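Local coordinates for protein endo-beta-N-acetylglucosaminidase F1 (Bacteroides thetaiotaomicron VPI-5482, PDB 6TCV) that hydrolyses mammalian high-mannose N-glycans, probably cutting between the two core N-acetylglucosamines, and is here an engineered variant bound to the substrate Man9GlcNAc2Asn, at residues Y171-V176 and V200-N205; L246-N251 and D282-A287; A287-N292 and T326-G331. The protein carries 2 engineered substitutions. One frame throughout, in Å; residues are numbered along the deposited sequence.

Contact 1. Residues Y171-V176 and V200-N205; sequences YLFFEV and VLFAAN. With MAN (alpha-D-mannopyranose), chain B; NAG (2-acetamido-2-deoxy-beta-D-glucopyranose), chain C; MAN (alpha-D-mannopyranose), chain D; BMA (beta-D-mannopyranose), chain E.
With CG of Phe173 anti to its carbonyl carbon (chi1 -67°) and CG of Phe202 anti to its backbone N (chi1 -171°), two rings from neighbouring parallel strands of the beta/alpha barrel meet inside it. Their planes stand at 89°, and CD2 of Phe173 lies 3.6 Å from CD1 of Phe202. Phe404, from strand 400-404, packs against both rings. Val200 runs alongside Phe173 and sets CG2 over one face of that ring, while the acetyl methyl C8 of the chain C N-acetylglucosamine lies over the opposite face. The same CG2 approaches OH of Tyr171 at 3.5 Å, a hydroxyl hydrogen-bonded to Thr326. Four backbone bonds join the strands: Val200 uses N to Leu172 O and O to Phe174 N, and Phe202 uses N to Phe174 O and O to Val176 N.

Where the strands open onto the sugars, the bent chain of Glu175 places OE1 in the plane of the Phe202 ring, 3.5 Å from CD2. This carboxylate shows how one acidic group can gather several glycan branches. Glu175 OE1 accepts a hydrogen bond from O6 of the chain B mannose, and OE2 one from O2 of the beta-mannose at 2.6 Å and one from O6 of the chain D mannose at 2.7 Å. Asn205 grips the chain B mannose through both amide atoms, OD1 receiving O3 at 2.7 Å and ND2 donating to O4 at 3.1 Å.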
loop_
_atom_site.group_PDB
_atom_site.type_symbol
_atom_site.label_atom_id
_atom_site.label_comp_id
_atom_site.label_asym_id
_atom_site.label_seq_id
_atom_site.Cartn_x
_atom_site.Cartn_y
_atom_site.Cartn_z
ATOM N N TYR A 171 -9.361 -1.236 2.644
ATOM C CA TYR A 171 -8.159 -2.084 2.742
ATOM C C TYR A 171 -8.607 -3.477 3.147
ATOM O O TYR A 171 -9.110 -3.659 4.261
ATOM C CB TYR A 171 -7.237 -1.457 3.782
ATOM C CG TYR A 171 -5.838 -2.045 3.867
ATOM C CD1 TYR A 171 -5.589 -3.267 4.453
ATOM C CD2 TYR A 171 -4.763 -1.334 3.388
ATOM C CE1 TYR A 171 -4.293 -3.792 4.530
ATOM C CE2 TYR A 171 -3.453 -1.855 3.488
ATOM C CZ TYR A 171 -3.266 -3.066 4.040
ATOM O OH TYR A 171 -1.987 -3.611 4.166
ATOM N N LEU A 172 -8.430 -4.471 2.269
ATOM C CA LEU A 172 -9.024 -5.785 2.461
ATOM C C LEU A 172 -7.972 -6.886 2.398
ATOM O O LEU A 172 -7.294 -7.028 1.386
ATOM C CB LEU A 172 -10.072 -6.031 1.355
ATOM C CG LEU A 172 -10.875 -7.316 1.501
ATOM C CD1 LEU A 172 -11.696 -7.280 2.768
ATOM C CD2 LEU A 172 -11.791 -7.471 0.275
ATOM N N PHE A 173 -7.939 -7.737 3.401
ATOM C CA PHE A 173 -7.096 -8.932 3.375
ATOM C C PHE A 173 -7.891 -10.137 2.924
ATOM O O PHE A 173 -8.952 -10.415 3.474
ATOM C CB PHE A 173 -6.574 -9.290 4.767
ATOM C CG PHE A 173 -5.612 -8.342 5.408
ATOM C CD1 PHE A 173 -6.061 -7.237 6.118
ATOM C CD2 PHE A 173 -4.233 -8.637 5.447
ATOM C CE1 PHE A 173 -5.181 -6.441 6.835
ATOM C CE2 PHE A 173 -3.358 -7.783 6.123
ATOM C CZ PHE A 173 -3.844 -6.678 6.807
ATOM N N PHE A 174 -7.355 -10.891 1.956
ATOM C CA PHE A 174 -7.873 -12.214 1.615
ATOM C C PHE A 174 -6.993 -13.301 2.203
ATOM O O PHE A 174 -5.764 -13.277 2.037
ATOM C CB PHE A 174 -7.873 -12.430 0.107
ATOM C CG PHE A 174 -8.945 -11.700 -0.582
ATOM C CD1 PHE A 174 -10.207 -12.198 -0.636
ATOM C CD2 PHE A 174 -8.709 -10.432 -1.112
ATOM C CE1 PHE A 174 -11.246 -11.465 -1.255
ATOM C CE2 PHE A 174 -9.769 -9.708 -1.722
ATOM C CZ PHE A 174 -10.987 -10.226 -1.782
ATOM N N GLU A 175 -7.621 -14.276 2.873
ATOM C CA GLU A 175 -6.933 -15.505 3.263
ATOM C C GLU A 175 -6.855 -16.365 2.008
ATOM O O GLU A 175 -7.759 -17.125 1.681
ATOM C CB GLU A 175 -7.681 -16.199 4.384
ATOM C CG GLU A 175 -7.554 -15.557 5.745
ATOM C CD GLU A 175 -6.435 -16.091 6.631
ATOM O OE1 GLU A 175 -5.380 -16.512 6.094
ATOM O OE2 GLU A 175 -6.609 -16.096 7.858
ATOM N N VAL A 176 -5.772 -16.196 1.249
ATOM C CA VAL A 176 -5.664 -16.832 -0.067
ATOM C C VAL A 176 -5.473 -18.323 0.001
ATOM O O VAL A 176 -5.548 -18.989 -1.033
ATOM C CB VAL A 176 -4.605 -16.133 -0.937
ATOM C CG1 VAL A 176 -4.979 -14.697 -1.193
ATOM C CG2 VAL A 176 -3.171 -16.248 -0.355
ATOM N N VAL A 200 -4.870 -7.245 0.055
ATOM C CA VAL A 200 -3.675 -7.957 0.483
ATOM C C VAL A 200 -3.838 -9.447 0.261
ATOM O O VAL A 200 -4.840 -10.054 0.675
ATOM C CB VAL A 200 -3.368 -7.668 1.954
ATOM C CG1 VAL A 200 -2.115 -8.408 2.407
ATOM C CG2 VAL A 200 -3.212 -6.194 2.205
ATOM N N LEU A 201 -2.813 -10.058 -0.335
ATOM C CA LEU A 201 -2.717 -11.510 -0.453
ATOM C C LEU A 201 -2.098 -12.048 0.820
ATOM O O LEU A 201 -0.871 -11.983 1.002
ATOM C CB LEU A 201 -1.889 -11.874 -1.674
ATOM C CG LEU A 201 -2.277 -11.136 -2.951
ATOM C CD1 LEU A 201 -1.330 -11.551 -4.092
ATOM C CD2 LEU A 201 -3.737 -11.324 -3.338
ATOM N N PHE A 202 -2.942 -12.535 1.733
ATOM C CA PHE A 202 -2.494 -12.924 3.081
ATOM C C PHE A 202 -2.356 -14.443 3.091
ATOM O O PHE A 202 -3.348 -15.170 3.021
ATOM C CB PHE A 202 -3.520 -12.440 4.105
ATOM C CG PHE A 202 -3.059 -12.580 5.544
ATOM C CD1 PHE A 202 -2.252 -11.596 6.100
ATOM C CD2 PHE A 202 -3.501 -13.614 6.338
ATOM C CE1 PHE A 202 -1.861 -11.705 7.414
ATOM C CE2 PHE A 202 -3.123 -13.736 7.650
ATOM C CZ PHE A 202 -2.324 -12.769 8.197
ATOM N N ALA A 203 -1.131 -14.965 3.180
ATOM C CA ALA A 203 0.157 -14.230 3.245
ATOM C C ALA A 203 1.290 -15.108 2.793
ATOM O O ALA A 203 1.313 -16.321 3.115
ATOM C CB ALA A 203 0.482 -13.768 4.673
ATOM N N ALA A 204 2.263 -14.492 2.121
ATOM C CA ALA A 204 3.597 -15.070 2.026
ATOM C C ALA A 204 4.242 -14.973 3.402
ATOM O O ALA A 204 3.821 -14.228 4.275
ATOM C CB ALA A 204 4.450 -14.303 1.001
ATOM N N ASN A 205 5.323 -15.713 3.586
ATOM C CA ASN A 205 5.982 -15.789 4.882
ATOM C C ASN A 205 7.429 -15.339 4.833
ATOM O O ASN A 205 8.075 -15.358 3.786
ATOM C CB ASN A 205 5.922 -17.209 5.403
ATOM C CG ASN A 205 4.525 -17.671 5.567
ATOM O OD1 ASN A 205 4.063 -18.602 4.920
ATOM N ND2 ASN A 205 3.811 -16.998 6.440
HETATM C C1 MAN B . -0.866 -20.615 7.631
HETATM C C2 MAN B . 0.150 -20.998 6.564
HETATM C C3 MAN B . 0.950 -19.762 6.188
HETATM C C4 MAN B . 0.044 -18.608 5.777
HETATM C C5 MAN B . -1.020 -18.339 6.836
HETATM C C6 MAN B . -2.096 -17.382 6.362
HETATM O O2 MAN B . -0.572 -21.569 5.450
HETATM O O3 MAN B . 1.803 -20.074 5.086
HETATM O O4 MAN B . 0.811 -17.410 5.671
HETATM O O5 MAN B . -1.702 -19.575 7.159
HETATM O O6 MAN B . -3.100 -17.226 7.384
HETATM C C1 NAG C . -4.576 -12.023 13.456
HETATM C C2 NAG C . -3.837 -12.183 12.140
HETATM C C3 NAG C . -4.072 -13.527 11.446
HETATM C C4 NAG C . -5.163 -14.306 12.155
HETATM C C5 NAG C . -6.332 -13.373 12.403
HETATM C C6 NAG C . -7.569 -14.058 12.969
HETATM C C7 NAG C . -3.238 -10.347 10.613
HETATM C C8 NAG C . -3.781 -9.198 9.786
HETATM N N2 NAG C . -4.148 -11.074 11.255
HETATM O O3 NAG C . -2.858 -14.284 11.451
HETATM O O4 NAG C . -5.580 -15.367 11.278
HETATM O O5 NAG C . -5.965 -12.359 13.361
HETATM O O6 NAG C . -8.543 -13.118 13.285
HETATM O O7 NAG C . -2.029 -10.591 10.708
HETATM C C1 MAN D . -8.311 -20.171 10.494
HETATM C C2 MAN D . -8.538 -21.493 9.779
HETATM C C3 MAN D . -8.063 -21.368 8.329
HETATM C C4 MAN D . -8.795 -20.191 7.688
HETATM C C5 MAN D . -8.612 -18.887 8.464
HETATM C C6 MAN D . -9.467 -17.725 7.966
HETATM O O2 MAN D . -9.931 -21.813 9.711
HETATM O O3 MAN D . -8.261 -22.577 7.598
HETATM O O4 MAN D . -8.303 -19.907 6.377
HETATM O O5 MAN D . -8.990 -19.110 9.840
HETATM O O6 MAN D . -9.156 -16.519 8.663
HETATM C C1 BMA E . -5.714 -16.633 11.872
HETATM C C2 BMA E . -6.394 -17.569 10.890
HETATM C C3 BMA E . -6.514 -18.959 11.486
HETATM C C4 BMA E . -5.170 -19.440 12.027
HETATM C C5 BMA E . -4.520 -18.381 12.920
HETATM C C6 BMA E . -3.109 -18.722 13.326
HETATM O O2 BMA E . -5.556 -17.652 9.721
HETATM O O3 BMA E . -6.924 -19.944 10.538
HETATM O O4 BMA E . -5.313 -20.614 12.836
HETATM O O5 BMA E . -4.436 -17.129 12.207
HETATM O O6 BMA E . -2.359 -18.961 12.104
HETATM O O HOH W 1 -4.547 -17.706 3.768
#

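Contact 2. Residues L246-N251 and D282-A287; sequences LGLLGN and DGVNYA. Engineered in segment 282-287: Ala287 (natural residue Asp).
A beta-alpha-beta crossover, from strand 243-249 through helix 262-278 to strand 283-287, brings Leu246 beside Val284 and Leu249 beside Ala287 in parallel register. The backbones alternate donor and acceptor: Leu246 N reaches Gly283 O, Asn285 N reaches Leu246 O, Leu248 N meets Asn285 O at 2.8 Å, and Ala287 N meets Leu248 O at 3.0 Å. Leu248 O has a second donor in a water at 3.1 Å, held by ND2 of Asn285 at 2.8 Å, which ties this carbonyl to a side chain as well.

On the helix side, with chi1 at 68°, CG1 of Val284 lies between the backbone N and the carbonyl carbon and CG2 anti to N, where CG2 packs 3.3 Å from Leu246 O and over one face of the Tyr286 ring. CB of Leu248 comes to the edge of the Tyr286 ring, 3.8 Å from Tyr286 CD1, while CD2 of Leu248 touches Val284 CG2. Val272 of the connecting helix packs on both Val284 and Tyr286, and the Tyr286 hydroxyl bonds to Thr316.

Toward the barrel interior, CD1 of Leu249 rests 3.8 Å from CB of Ala287, an engineered residue replacing aspartate. The natural sequence, with aspartate at 287 and glutamate at 289, is consistent with a variant of the DxxDxDxE motif, Asn285 in place of its second aspartate, that ends the fourth barrel strand of family 18 glycoside hydrolases.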
loop_
_atom_site.group_PDB
_atom_site.type_symbol
_atom_site.label_atom_id
_atom_site.label_comp_id
_atom_site.label_asym_id
_atom_site.label_seq_id
_atom_site.Cartn_x
_atom_site.Cartn_y
_atom_site.Cartn_z
ATOM N N LEU A 246 1.372 -7.790 -1.594
ATOM C CA LEU A 246 1.773 -9.077 -1.041
ATOM C C LEU A 246 1.795 -8.958 0.476
ATOM O O LEU A 246 2.442 -8.059 1.029
ATOM C CB LEU A 246 3.157 -9.460 -1.558
ATOM C CG LEU A 246 3.646 -10.880 -1.175
ATOM C CD1 LEU A 246 2.714 -11.948 -1.746
ATOM C CD2 LEU A 246 5.084 -11.047 -1.648
ATOM N N GLY A 247 1.060 -9.820 1.170
ATOM C CA GLY A 247 1.183 -9.886 2.619
ATOM C C GLY A 247 2.398 -10.725 2.998
ATOM O O GLY A 247 2.660 -11.762 2.395
ATOM N N LEU A 248 3.113 -10.252 4.023
ATOM C CA LEU A 248 4.204 -10.992 4.657
ATOM C C LEU A 248 3.842 -11.215 6.115
ATOM O O LEU A 248 3.346 -10.297 6.792
ATOM C CB LEU A 248 5.532 -10.229 4.544
ATOM C CG LEU A 248 6.488 -10.679 3.458
ATOM C CD1 LEU A 248 6.933 -12.127 3.648
ATOM C CD2 LEU A 248 5.915 -10.462 2.072
ATOM N N LEU A 249 4.144 -12.410 6.595
ATOM C CA LEU A 249 3.736 -12.855 7.917
ATOM C C LEU A 249 4.829 -13.767 8.462
ATOM O O LEU A 249 5.328 -14.639 7.740
ATOM C CB LEU A 249 2.387 -13.603 7.751
ATOM C CG LEU A 249 1.749 -14.159 9.024
ATOM C CD1 LEU A 249 1.215 -13.086 9.927
ATOM C CD2 LEU A 249 0.627 -15.142 8.608
ATOM N N GLY A 250 5.119 -13.656 9.759
ATOM C CA GLY A 250 6.032 -14.588 10.419
ATOM C C GLY A 250 5.494 -15.997 10.354
ATOM O O GLY A 250 4.316 -16.226 10.092
ATOM N N ASN A 251 6.374 -16.973 10.604
ATOM C CA ASN A 251 6.013 -18.345 10.280
ATOM C C ASN A 251 6.848 -19.390 11.037
ATOM O O ASN A 251 7.357 -20.352 10.428
ATOM C CB ASN A 251 6.151 -18.542 8.756
ATOM C CG ASN A 251 5.442 -19.773 8.283
ATOM O OD1 ASN A 251 4.406 -20.195 8.852
ATOM N ND2 ASN A 251 5.976 -20.398 7.286
ATOM N N ASP A 282 1.717 -3.987 -6.086
ATOM C CA ASP A 282 1.683 -2.581 -5.704
ATOM C C ASP A 282 2.285 -2.277 -4.351
ATOM O O ASP A 282 2.213 -1.121 -3.915
ATOM C CB ASP A 282 0.249 -2.045 -5.793
ATOM C CG ASP A 282 -0.274 -2.133 -7.175
ATOM O OD1 ASP A 282 0.240 -1.409 -8.049
ATOM O OD2 ASP A 282 -1.217 -2.939 -7.428
ATOM N N GLY A 283 2.864 -3.267 -3.668
ATOM C CA GLY A 283 3.521 -3.080 -2.392
ATOM C C GLY A 283 3.271 -4.246 -1.486
ATOM O O GLY A 283 2.986 -5.354 -1.935
ATOM N N VAL A 284 3.398 -3.971 -0.194
ATOM C CA VAL A 284 3.474 -5.008 0.839
ATOM C C VAL A 284 2.684 -4.628 2.072
ATOM O O VAL A 284 2.493 -3.440 2.383
ATOM C CB VAL A 284 4.967 -5.264 1.206
ATOM C CG1 VAL A 284 5.591 -4.070 1.919
ATOM C CG2 VAL A 284 5.159 -6.520 2.042
ATOM N N ASN A 285 2.205 -5.631 2.802
ATOM C CA ASN A 285 1.789 -5.498 4.200
ATOM C C ASN A 285 2.701 -6.372 5.059
ATOM O O ASN A 285 2.949 -7.537 4.690
ATOM C CB ASN A 285 0.352 -5.944 4.437
ATOM C CG ASN A 285 -0.036 -5.850 5.896
ATOM O OD1 ASN A 285 -0.340 -4.718 6.403
ATOM N ND2 ASN A 285 0.043 -6.881 6.590
ATOM N N TYR A 286 3.195 -5.822 6.161
ATOM C CA TYR A 286 3.963 -6.581 7.148
ATOM C C TYR A 286 3.123 -6.814 8.397
ATOM O O TYR A 286 2.640 -5.858 9.025
ATOM C CB TYR A 286 5.219 -5.792 7.503
ATOM C CG TYR A 286 6.270 -5.736 6.406
ATOM C CD1 TYR A 286 6.692 -6.860 5.745
ATOM C CD2 TYR A 286 6.865 -4.513 6.051
ATOM C CE1 TYR A 286 7.689 -6.811 4.788
ATOM C CE2 TYR A 286 7.876 -4.454 5.079
ATOM C CZ TYR A 286 8.281 -5.621 4.469
ATOM O OH TYR A 286 9.284 -5.605 3.522
ATOM N N ALA A 287 3.040 -8.095 8.783
ATOM C CA ALA A 287 2.337 -8.548 9.972
ATOM C C ALA A 287 3.280 -9.397 10.824
ATOM O O ALA A 287 3.650 -10.532 10.450
ATOM C CB ALA A 287 1.084 -9.311 9.555
HETATM O O HOH W 2 0.461 -9.560 5.839
#

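Contact 3. Residues A287-N292 and T326-G331; sequences ADLYSN and TVFDWG. Engineered in segment 287-292: Ala287 (natural residue Asp), Leu289 (natural residue Glu). With NAG (2-acetamido-2-deoxy-beta-D-glucopyranose), chain C; NAG (2-acetamido-2-deoxy-beta-D-glucopyranose), chain F; MAN (alpha-D-mannopyranose), chain G; BMA (beta-D-mannopyranose), chain E.
The pocket that holds the chitobiose core of the substrate, on both sides of the bond that is probably cut, is walled here by Leu289 of the loop after strand 283-287 and by Phe328 and Trp330 of segment 326-331. Leu289 is engineered in place of glutamate. Its side chain crosses that of Trp330 at about a right angle, CG lying 3.6 Å from CD1 of the indole, and its CD1 comes in plane to the edge of the Phe328 ring.

The aromatic groups meet the substituents of the sugars face on. CG of Phe328 is anti to the backbone N (chi1 -175°), which turns one ring face under the acetamido group of the chain C N-acetylglucosamine, with methyl C8 over the ring centre and C7 3.5 Å from CE2. Trp330 likewise takes C6 of the chain F N-acetylglucosamine over its centre. The oxygen linking these two sugars, O4 of chain F, is 3.2 Å from CD2 of Leu289.

Tyr290 is sandwiched between CB of Leu289 and C1 of the chain G mannose, each over the centre of one ring face. Tyr290 OH is hydrogen-bonded to O3 of the chain C sugar at 2.7 Å and to O3 of the chain F sugar at 2.8 Å. Were Tyr290 exchanged for an alanine, both O3 hydroxyls would probably lose this shared partner and the mannose its aromatic surface.

No direct hydrogen bond joins the segments. A water does, accepting from Asp288 N and donating to Phe328 O and Trp330 O, each at 2.8 Å. Aromatic faces set against the acetamido group and C6 of the core sugars, beside a position that naturally carries glutamate, are consistent with the catalytic cleft of a family 18 barrel.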
loop_
_atom_site.group_PDB
_atom_site.type_symbol
_atom_site.label_atom_id
_atom_site.label_comp_id
_atom_site.label_asym_id
_atom_site.label_seq_id
_atom_site.Cartn_x
_atom_site.Cartn_y
_atom_site.Cartn_z
ATOM N N ALA A 287 3.040 -8.095 8.783
ATOM C CA ALA A 287 2.337 -8.548 9.972
ATOM C C ALA A 287 3.280 -9.397 10.824
ATOM O O ALA A 287 3.650 -10.532 10.450
ATOM C CB ALA A 287 1.084 -9.311 9.555
ATOM N N ASP A 288 3.684 -8.827 11.951
ATOM C CA ASP A 288 4.642 -9.452 12.862
ATOM C C ASP A 288 3.937 -10.380 13.834
ATOM O O ASP A 288 3.625 -10.004 14.961
ATOM C CB ASP A 288 5.448 -8.411 13.634
ATOM C CG ASP A 288 6.369 -9.043 14.672
ATOM O OD1 ASP A 288 6.908 -10.160 14.412
ATOM O OD2 ASP A 288 6.603 -8.430 15.726
ATOM N N LEU A 289 3.626 -11.588 13.351
ATOM C CA LEU A 289 3.047 -12.671 14.144
ATOM C C LEU A 289 3.749 -13.974 13.821
ATOM O O LEU A 289 4.233 -14.172 12.723
ATOM C CB LEU A 289 1.520 -12.863 13.885
ATOM C CG LEU A 289 0.649 -11.711 14.319
ATOM C CD1 LEU A 289 0.477 -10.680 13.250
ATOM C CD2 LEU A 289 -0.732 -12.200 14.736
ATOM N N TYR A 290 3.813 -14.847 14.813
ATOM C CA TYR A 290 4.060 -16.290 14.664
ATOM C C TYR A 290 5.561 -16.584 14.574
ATOM O O TYR A 290 5.938 -17.757 14.408
ATOM C CB TYR A 290 3.325 -17.036 13.497
ATOM C CG TYR A 290 1.850 -16.649 13.540
ATOM C CD1 TYR A 290 1.072 -16.886 14.686
ATOM C CD2 TYR A 290 1.222 -16.124 12.429
ATOM C CE1 TYR A 290 -0.252 -16.444 14.756
ATOM C CE2 TYR A 290 -0.106 -15.743 12.500
ATOM C CZ TYR A 290 -0.813 -15.894 13.645
ATOM O OH TYR A 290 -2.122 -15.464 13.709
ATOM N N SER A 291 6.439 -15.583 14.695
ATOM C CA SER A 291 7.867 -15.881 14.699
ATOM C C SER A 291 8.255 -16.415 16.083
ATOM O O SER A 291 7.663 -16.061 17.136
ATOM C CB SER A 291 8.656 -14.611 14.377
ATOM O OG SER A 291 8.453 -14.202 13.028
ATOM N N ASN A 292 9.334 -17.205 16.091
ATOM C CA ASN A 292 9.938 -17.678 17.327
ATOM C C ASN A 292 11.082 -16.764 17.714
ATOM O O ASN A 292 11.406 -15.815 16.996
ATOM C CB ASN A 292 10.377 -19.143 17.197
ATOM C CG ASN A 292 9.230 -20.078 16.908
ATOM O OD1 ASN A 292 8.079 -19.778 17.257
ATOM N ND2 ASN A 292 9.529 -21.227 16.374
ATOM N N THR A 326 3.072 -0.918 4.024
ATOM C CA THR A 326 1.967 -0.861 4.967
ATOM C C THR A 326 2.209 -1.884 6.064
ATOM O O THR A 326 2.917 -2.877 5.858
ATOM C CB THR A 326 0.598 -1.097 4.289
ATOM O OG1 THR A 326 0.416 -2.474 3.935
ATOM C CG2 THR A 326 0.441 -0.266 3.045
ATOM N N VAL A 327 1.621 -1.651 7.226
ATOM C CA VAL A 327 1.831 -2.493 8.398
ATOM C C VAL A 327 0.516 -2.775 9.115
ATOM O O VAL A 327 -0.391 -1.944 9.174
ATOM C CB VAL A 327 2.882 -1.979 9.382
ATOM C CG1 VAL A 327 4.213 -1.847 8.700
ATOM C CG2 VAL A 327 2.455 -0.669 9.957
ATOM N N PHE A 328 0.420 -3.961 9.674
ATOM C CA PHE A 328 -0.547 -4.291 10.739
ATOM C C PHE A 328 0.051 -3.901 12.073
ATOM O O PHE A 328 1.196 -4.275 12.363
ATOM C CB PHE A 328 -0.828 -5.786 10.624
ATOM C CG PHE A 328 -1.890 -6.319 11.555
ATOM C CD1 PHE A 328 -3.142 -5.753 11.670
ATOM C CD2 PHE A 328 -1.647 -7.464 12.305
ATOM C CE1 PHE A 328 -4.113 -6.317 12.484
ATOM C CE2 PHE A 328 -2.615 -8.022 13.147
ATOM C CZ PHE A 328 -3.856 -7.455 13.226
ATOM N N ASP A 329 -0.661 -3.098 12.851
ATOM C CA ASP A 329 -0.169 -2.686 14.154
ATOM C C ASP A 329 -0.390 -3.757 15.216
ATOM O O ASP A 329 -1.448 -3.830 15.864
ATOM C CB ASP A 329 -0.795 -1.367 14.567
ATOM C CG ASP A 329 -0.246 -0.841 15.861
ATOM O OD1 ASP A 329 0.748 -1.386 16.385
ATOM O OD2 ASP A 329 -0.823 0.128 16.407
ATOM N N TRP A 330 0.548 -4.687 15.316
ATOM C CA TRP A 330 0.468 -5.822 16.236
ATOM C C TRP A 330 1.915 -6.279 16.461
ATOM O O TRP A 330 2.764 -6.132 15.576
ATOM C CB TRP A 330 -0.364 -6.971 15.639
ATOM C CG TRP A 330 -0.735 -7.982 16.630
ATOM C CD1 TRP A 330 -0.243 -9.263 16.777
ATOM C CD2 TRP A 330 -1.754 -7.843 17.624
ATOM N NE1 TRP A 330 -0.880 -9.874 17.858
ATOM C CE2 TRP A 330 -1.827 -9.040 18.369
ATOM C CE3 TRP A 330 -2.630 -6.802 17.955
ATOM C CZ2 TRP A 330 -2.736 -9.211 19.434
ATOM C CZ3 TRP A 330 -3.489 -6.961 19.028
ATOM C CH2 TRP A 330 -3.574 -8.165 19.707
ATOM N N GLY A 331 2.200 -6.912 17.594
ATOM C CA GLY A 331 3.572 -7.340 17.850
ATOM C C GLY A 331 4.468 -6.132 17.924
ATOM O O GLY A 331 4.089 -5.088 18.447
HETATM C C1 NAG C . -4.576 -12.023 13.456
HETATM C C2 NAG C . -3.837 -12.183 12.140
HETATM C C3 NAG C . -4.072 -13.527 11.446
HETATM C C4 NAG C . -5.163 -14.306 12.155
HETATM C C5 NAG C . -6.332 -13.373 12.403
HETATM C C6 NAG C . -7.569 -14.058 12.969
HETATM C C7 NAG C . -3.238 -10.347 10.613
HETATM C C8 NAG C . -3.781 -9.198 9.786
HETATM N N2 NAG C . -4.148 -11.074 11.255
HETATM O O3 NAG C . -2.858 -14.284 11.451
HETATM O O4 NAG C . -5.580 -15.367 11.278
HETATM O O5 NAG C . -5.965 -12.359 13.361
HETATM O O6 NAG C . -8.543 -13.118 13.285
HETATM O O7 NAG C . -2.029 -10.591 10.708
HETATM C C1 NAG F . -4.189 -13.195 18.531
HETATM C C2 NAG F . -4.408 -14.421 17.678
HETATM C C3 NAG F . -3.883 -14.191 16.266
HETATM C C4 NAG F . -4.484 -12.913 15.722
HETATM C C5 NAG F . -4.087 -11.770 16.638
HETATM C C6 NAG F . -4.471 -10.393 16.155
HETATM C C7 NAG F . -4.229 -16.459 19.025
HETATM C C8 NAG F . -3.268 -17.437 19.662
HETATM N N2 NAG F . -3.683 -15.550 18.257
HETATM O O3 NAG F . -4.217 -15.335 15.487
HETATM O O4 NAG F . -3.901 -12.794 14.411
HETATM O O5 NAG F . -4.709 -12.023 17.901
HETATM O O6 NAG F . -5.894 -10.388 15.893
HETATM O O7 NAG F . -5.439 -16.505 19.216
HETATM C C1 MAN G . -1.006 -19.229 12.285
HETATM C C2 MAN G . -0.328 -19.215 10.923
HETATM C C3 MAN G . -0.917 -20.315 10.052
HETATM C C4 MAN G . -0.740 -21.666 10.715
HETATM C C5 MAN G . -1.322 -21.620 12.131
HETATM C C6 MAN G . -1.048 -22.889 12.901
HETATM O O2 MAN G . 1.062 -19.418 11.099
HETATM O O3 MAN G . -0.177 -20.302 8.813
HETATM O O4 MAN G . -1.344 -22.739 9.999
HETATM O O5 MAN G . -0.793 -20.506 12.884
HETATM O O6 MAN G . 0.373 -23.085 12.941
HETATM C C1 BMA E . -5.714 -16.633 11.872
HETATM C C2 BMA E . -6.394 -17.569 10.890
HETATM C C3 BMA E . -6.514 -18.959 11.486
HETATM C C4 BMA E . -5.170 -19.440 12.027
HETATM C C5 BMA E . -4.520 -18.381 12.920
HETATM C C6 BMA E . -3.109 -18.722 13.326
HETATM O O2 BMA E . -5.556 -17.652 9.721
HETATM O O3 BMA E . -6.924 -19.944 10.538
HETATM O O4 BMA E . -5.313 -20.614 12.836
HETATM O O5 BMA E . -4.436 -17.129 12.207
HETATM O O6 BMA E . -2.359 -18.961 12.104
HETATM O O HOH W 3 2.075 -6.815 12.952
#

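The three contacts follow one another along the chain without nesting or crossing, as expected of a barrel built strand by strand. Contact 1 closes a largely irregular connection between strands 169-175 and 198-209. Contact 2 then closes a helical crossover from strand 243-249 to 283-287, and contact 3, starting at the shared Ala287, encloses helix 306-319 and reaches strand 324-329. Leu201 O and Gly247 N join contacts 1 and 2 across neighbouring strands, while Tyr286 N and Thr326 O join contacts 2 and 3. Across the barrel interior, Tyr171 of contact 1 meets Thr326 of contact 3, and both contacts line the same bound glycan.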